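Local coordinates for protein octaprenyl-diphosphate synthase (Bacteroides thetaiotaomicron, PDB 3RMG) that probably works as a magnesium-dependent trans-type prenyltransferase, extending an allylic diphosphate with isoprene units to build a longer polyprenyl diphosphate, at residues T11-E16 against V55-R60; L238-L243 against I284-R289. One frame throughout, in Å; residues are numbered along the deposited sequence.

Contact 1: T11-E16 against V55-R60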
# COMPACT_ATOMS: atom_id res chain seq x y z
N THR A 11 -17.46 -27.45 -9.31
CA THR A 11 -17.27 -28.81 -8.82
C THR A 11 -15.82 -29.29 -8.95
O THR A 11 -15.25 -29.79 -7.99
CB THR A 11 -18.22 -29.82 -9.50
OG1 THR A 11 -19.59 -29.41 -9.31
CG2 THR A 11 -18.02 -31.20 -8.89
N PRO A 12 -15.22 -29.10 -10.14
CA PRO A 12 -13.87 -29.62 -10.41
C PRO A 12 -12.81 -28.95 -9.54
O PRO A 12 -11.69 -29.46 -9.44
CB PRO A 12 -13.64 -29.28 -11.89
CG PRO A 12 -15.00 -28.95 -12.45
CD PRO A 12 -15.76 -28.36 -11.29
N ILE A 13 -13.17 -27.84 -8.91
CA ILE A 13 -12.22 -27.09 -8.08
C ILE A 13 -12.76 -26.88 -6.67
O ILE A 13 -12.25 -26.06 -5.90
CB ILE A 13 -11.84 -25.74 -8.72
CG1 ILE A 13 -13.09 -25.00 -9.17
CG2 ILE A 13 -10.97 -25.98 -9.91
CD1 ILE A 13 -12.87 -23.51 -9.36
N GLU A 14 -13.80 -27.64 -6.35
CA GLU A 14 -14.50 -27.56 -5.08
C GLU A 14 -13.57 -27.53 -3.85
O GLU A 14 -13.74 -26.70 -2.95
CB GLU A 14 -15.44 -28.76 -4.98
CG GLU A 14 -16.69 -28.57 -4.12
CD GLU A 14 -17.47 -29.88 -3.94
OE1 GLU A 14 -17.63 -30.63 -4.93
OE2 GLU A 14 -17.92 -30.17 -2.81
N ALA A 15 -12.60 -28.44 -3.80
CA ALA A 15 -11.74 -28.59 -2.63
C ALA A 15 -10.76 -27.44 -2.52
O ALA A 15 -10.52 -26.91 -1.43
CB ALA A 15 -10.98 -29.95 -2.65
N GLU A 16 -10.19 -27.04 -3.66
CA GLU A 16 -9.23 -25.94 -3.67
C GLU A 16 -9.92 -24.59 -3.47
O GLU A 16 -9.34 -23.66 -2.92
CB GLU A 16 -8.34 -25.97 -4.93
CG GLU A 16 -9.03 -26.45 -6.17
CD GLU A 16 -9.05 -27.96 -6.30
OE1 GLU A 16 -8.01 -28.57 -6.66
OE2 GLU A 16 -10.14 -28.54 -6.08
N VAL A 55 -8.28 -18.19 -11.22
CA VAL A 55 -6.93 -18.61 -10.86
C VAL A 55 -6.87 -20.13 -10.76
O VAL A 55 -5.96 -20.76 -11.29
CB VAL A 55 -6.48 -18.01 -9.51
CG1 VAL A 55 -5.12 -18.60 -9.10
CG2 VAL A 55 -6.43 -16.47 -9.58
N LEU A 56 -7.86 -20.72 -10.08
CA LEU A 56 -7.90 -22.15 -9.87
C LEU A 56 -8.10 -22.90 -11.19
O LEU A 56 -7.35 -23.84 -11.47
CB LEU A 56 -8.98 -22.54 -8.85
CG LEU A 56 -8.82 -21.81 -7.51
CD1 LEU A 56 -9.91 -22.14 -6.54
CD2 LEU A 56 -7.46 -22.12 -6.90
N LEU A 57 -9.07 -22.48 -11.99
CA LEU A 57 -9.29 -23.18 -13.27
C LEU A 57 -8.05 -23.15 -14.16
O LEU A 57 -7.66 -24.18 -14.71
CB LEU A 57 -10.53 -22.68 -14.01
CG LEU A 57 -11.91 -22.92 -13.38
CD1 LEU A 57 -12.97 -22.18 -14.12
CD2 LEU A 57 -12.27 -24.40 -13.32
N VAL A 58 -7.43 -21.98 -14.32
CA VAL A 58 -6.25 -21.86 -15.20
C VAL A 58 -5.11 -22.77 -14.74
O VAL A 58 -4.45 -23.41 -15.55
CB VAL A 58 -5.72 -20.39 -15.30
CG1 VAL A 58 -4.29 -20.34 -15.90
CG2 VAL A 58 -6.64 -19.58 -16.12
N ALA A 59 -4.88 -22.83 -13.44
CA ALA A 59 -3.81 -23.68 -12.91
C ALA A 59 -4.11 -25.14 -13.23
O ALA A 59 -3.21 -25.91 -13.62
CB ALA A 59 -3.62 -23.48 -11.40
N ARG A 60 -5.38 -25.51 -13.10
CA ARG A 60 -5.80 -26.88 -13.37
C ARG A 60 -5.69 -27.24 -14.85
O ARG A 60 -5.67 -28.42 -15.21
CB ARG A 60 -7.20 -27.15 -12.81
CG ARG A 60 -7.23 -27.32 -11.27
CD ARG A 60 -6.61 -28.65 -10.80
NE ARG A 60 -7.33 -29.78 -11.38
CZ ARG A 60 -8.48 -30.25 -10.90
NH1 ARG A 60 -9.03 -29.70 -9.82
NH2 ARG A 60 -9.07 -31.28 -11.49

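Contact 2: L238-L243 against I284-R289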
# COMPACT_ATOMS: atom_id res chain seq x y z
N LEU A 238 -17.62 8.13 -19.99
CA LEU A 238 -18.39 7.72 -21.16
C LEU A 238 -17.93 6.33 -21.62
O LEU A 238 -16.83 6.19 -22.17
CB LEU A 238 -18.22 8.72 -22.30
CG LEU A 238 -18.79 10.13 -22.13
CD1 LEU A 238 -18.58 10.92 -23.41
CD2 LEU A 238 -20.27 10.07 -21.77
N THR A 239 -18.78 5.33 -21.42
CA THR A 239 -18.40 3.95 -21.70
C THR A 239 -18.83 3.52 -23.10
O THR A 239 -19.51 4.26 -23.81
CB THR A 239 -18.97 2.97 -20.65
OG1 THR A 239 -20.40 2.93 -20.75
CG2 THR A 239 -18.56 3.38 -19.23
N LEU A 240 -18.44 2.32 -23.49
CA LEU A 240 -18.55 1.90 -24.88
C LEU A 240 -19.86 2.27 -25.56
O LEU A 240 -19.86 2.80 -26.67
CB LEU A 240 -18.30 0.39 -25.03
CG LEU A 240 -18.01 -0.03 -26.47
CD1 LEU A 240 -16.81 0.75 -26.99
CD2 LEU A 240 -17.80 -1.54 -26.60
N PRO A 241 -20.99 1.97 -24.91
CA PRO A 241 -22.28 2.20 -25.58
C PRO A 241 -22.46 3.67 -26.00
O PRO A 241 -22.75 3.96 -27.16
CB PRO A 241 -23.31 1.80 -24.51
CG PRO A 241 -22.55 0.94 -23.53
CD PRO A 241 -21.15 1.48 -23.53
N ALA A 242 -22.28 4.58 -25.04
CA ALA A 242 -22.35 6.00 -25.33
C ALA A 242 -21.39 6.34 -26.46
O ALA A 242 -21.81 6.83 -27.52
CB ALA A 242 -22.02 6.82 -24.07
N LEU A 243 -20.11 6.08 -26.24
CA LEU A 243 -19.09 6.36 -27.25
C LEU A 243 -19.57 5.93 -28.61
O LEU A 243 -19.38 6.63 -29.60
CB LEU A 243 -17.79 5.65 -26.90
CG LEU A 243 -17.11 6.10 -25.61
CD1 LEU A 243 -15.90 5.23 -25.31
CD2 LEU A 243 -16.73 7.58 -25.67
N ILE A 284 -26.09 -0.18 -26.87
CA ILE A 284 -26.05 -1.47 -26.18
C ILE A 284 -25.76 -2.62 -27.15
O ILE A 284 -24.79 -3.36 -26.97
CB ILE A 284 -27.35 -1.76 -25.43
CG1 ILE A 284 -27.73 -0.56 -24.55
CG2 ILE A 284 -27.22 -3.03 -24.61
CD1 ILE A 284 -26.68 -0.20 -23.52
N GLU A 285 -26.58 -2.76 -28.18
CA GLU A 285 -26.41 -3.83 -29.16
C GLU A 285 -24.96 -3.91 -29.61
O GLU A 285 -24.44 -4.99 -29.89
CB GLU A 285 -27.32 -3.63 -30.37
CG GLU A 285 -28.82 -3.63 -30.04
CD GLU A 285 -29.24 -2.40 -29.23
OE1 GLU A 285 -28.77 -1.28 -29.54
OE2 GLU A 285 -30.06 -2.56 -28.30
N TYR A 286 -24.30 -2.76 -29.67
CA TYR A 286 -22.93 -2.71 -30.14
C TYR A 286 -21.92 -3.13 -29.08
O TYR A 286 -20.89 -3.74 -29.38
CB TYR A 286 -22.59 -1.31 -30.62
CG TYR A 286 -21.13 -1.11 -30.92
CD1 TYR A 286 -20.55 -1.62 -32.08
CD2 TYR A 286 -20.31 -0.41 -30.03
CE1 TYR A 286 -19.19 -1.44 -32.35
CE2 TYR A 286 -18.96 -0.21 -30.29
CZ TYR A 286 -18.41 -0.73 -31.45
OH TYR A 286 -17.07 -0.52 -31.70
N ALA A 287 -22.20 -2.77 -27.83
CA ALA A 287 -21.35 -3.15 -26.72
C ALA A 287 -21.42 -4.67 -26.57
O ALA A 287 -20.40 -5.34 -26.42
CB ALA A 287 -21.79 -2.45 -25.45
N CYS A 288 -22.64 -5.20 -26.65
CA CYS A 288 -22.88 -6.65 -26.70
C CYS A 288 -22.19 -7.36 -27.88
O CYS A 288 -21.71 -8.48 -27.73
CB CYS A 288 -24.39 -6.95 -26.71
SG CYS A 288 -25.15 -6.93 -25.07
N ARG A 289 -22.15 -6.72 -29.05
CA ARG A 289 -21.45 -7.31 -30.19
C ARG A 289 -19.93 -7.36 -29.94
O ARG A 289 -19.26 -8.29 -30.35
CB ARG A 289 -21.77 -6.57 -31.49
CG ARG A 289 -22.77 -7.29 -32.37
CD ARG A 289 -23.71 -6.33 -33.08
NE ARG A 289 -23.01 -5.20 -33.69
CZ ARG A 289 -23.55 -3.99 -33.84
NH1 ARG A 289 -24.78 -3.77 -33.40
NH2 ARG A 289 -22.86 -3.01 -34.41

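Contact 1: T11-E16 against V55-R60
Pro12 meets Arg60 through its backbone: the carbonyl O takes a hydrogen bond from NH1 of Arg60, with 2.7 Å between Pro12 O and Arg60 NH1. The bond is short but bent, its N-H...O angle being 135°, and NH1 stands 22° out of the carbonyl plane. Pro12 O lies near the edge of the guanidinium, tilted somewhat from its plane.

Ile13, the N-cap residue of helix 14-23, supplies the apolar part. Its chi1 of 48° puts CG1 between the backbone N and carbonyl carbon and leaves CG2 beside the N. Both branches reach helix 50-62: CD1 lies 4.0 Å from Leu56 CB, and CG2 is equally far from Leu57 CD2. The side chain crosses that of Leu57 at about a right angle. CG2 also sits 4.2 Å from Arg60 CG, so the aliphatic start of the arginine joins the packing.

One turn on, Glu16 contributes with both backbone and side chain. Its backbone carbonyl carbon rests 3.9 Å from Leu56 CD1. Its side chain, bent at chi2, forms a long salt bridge with Arg60, OE1 to NH1 at 3.5 Å. Arg60, itself bent at chi2 and chi3, thus offers one nitrogen to both a neutral carbonyl and a carboxylate, which would probably help hold the guanidinium against the start of helix 14-23.

Helix 309-323 borders the contact, with Ile310 touching Pro12 and Arg60, and Ala313 touching Leu57; Leu56 also packs on Leu70 of helix 67-90. The arrangement fastens the beginning of an N-terminal helix to helix 50-62 near the edge of the helical bundle, here the all-alpha isoprenoid synthase fold of the FPP/GGPP synthase family.

Contact 2: L238-L243 against I284-R289
Leu240 and Tyr286 cross at about a right angle, side chain against side chain, where two helices of the all-alpha isoprenoid synthase fold come together. The leucine belongs to the first turn of helix 240-249, the tyrosine to helix 283-302. Leu240 CG is anti to its backbone N (chi1 -164°), and the branch point settles 3.9 Å from Tyr286 CE2. CD1 and CD2 come almost as near to that same ring carbon, so the whole branched end of the leucine gathers round one corner of the ring. The Tyr286 ring also stacks with that of Tyr244, farther along the leucine's helix.

CD2 of Leu240 does a second job, lying 3.9 Å from Ala287 CA and thus reaching the backbone of the opposing helix. An alanine in place of Leu240 would probably open a gap beside Tyr286 CE2 and Ala287 CA, leaving that corner of the ring with less to fix its position.

Pro241 packs alongside. Its ring carbon CG is 4.0 Å from Ala287 CB. The backbones are nearest at Pro241 and Ile284, whose CA atoms are 5.3 Å apart.

The N-terminal end of helix 240-249 is also tied to helix 193-217: Thr239 touches Asp215, part of the second aspartate-rich motif (DDxxD) of the family, which in relatives binds magnesium and probably does so here. Tyr219 OH hydrogen-bonds Thr239 OG1 and Ala242 N.

Ile284 makes the last apolar touch although its CB leaves the backbone on the side away from Pro241. With chi2 at -58° the end of the chain turns back, and CD1 comes within 4.0 Å of Pro241 CB.

In the fold
Contacts 1 and 2 lie far apart in one helical chain, their centres 33 Å from each other and their nearest atoms about 21 Å, and they share no helix. Each brings the first turn of a short helix against another helix. Contact 2 is the buried one and is held by apolar side chains alone, in the neighbourhood of the second aspartate-rich motif. Contact 1 is only partly buried: a hydrocarbon layer faces the bundle, while an arginine adds a hydrogen bond to a carbonyl and a long salt bridge at partly exposed positions. Helices 309-323 and 67-90 touch contact 1, helices 163-172, 193-217 and 268-280 contact 2.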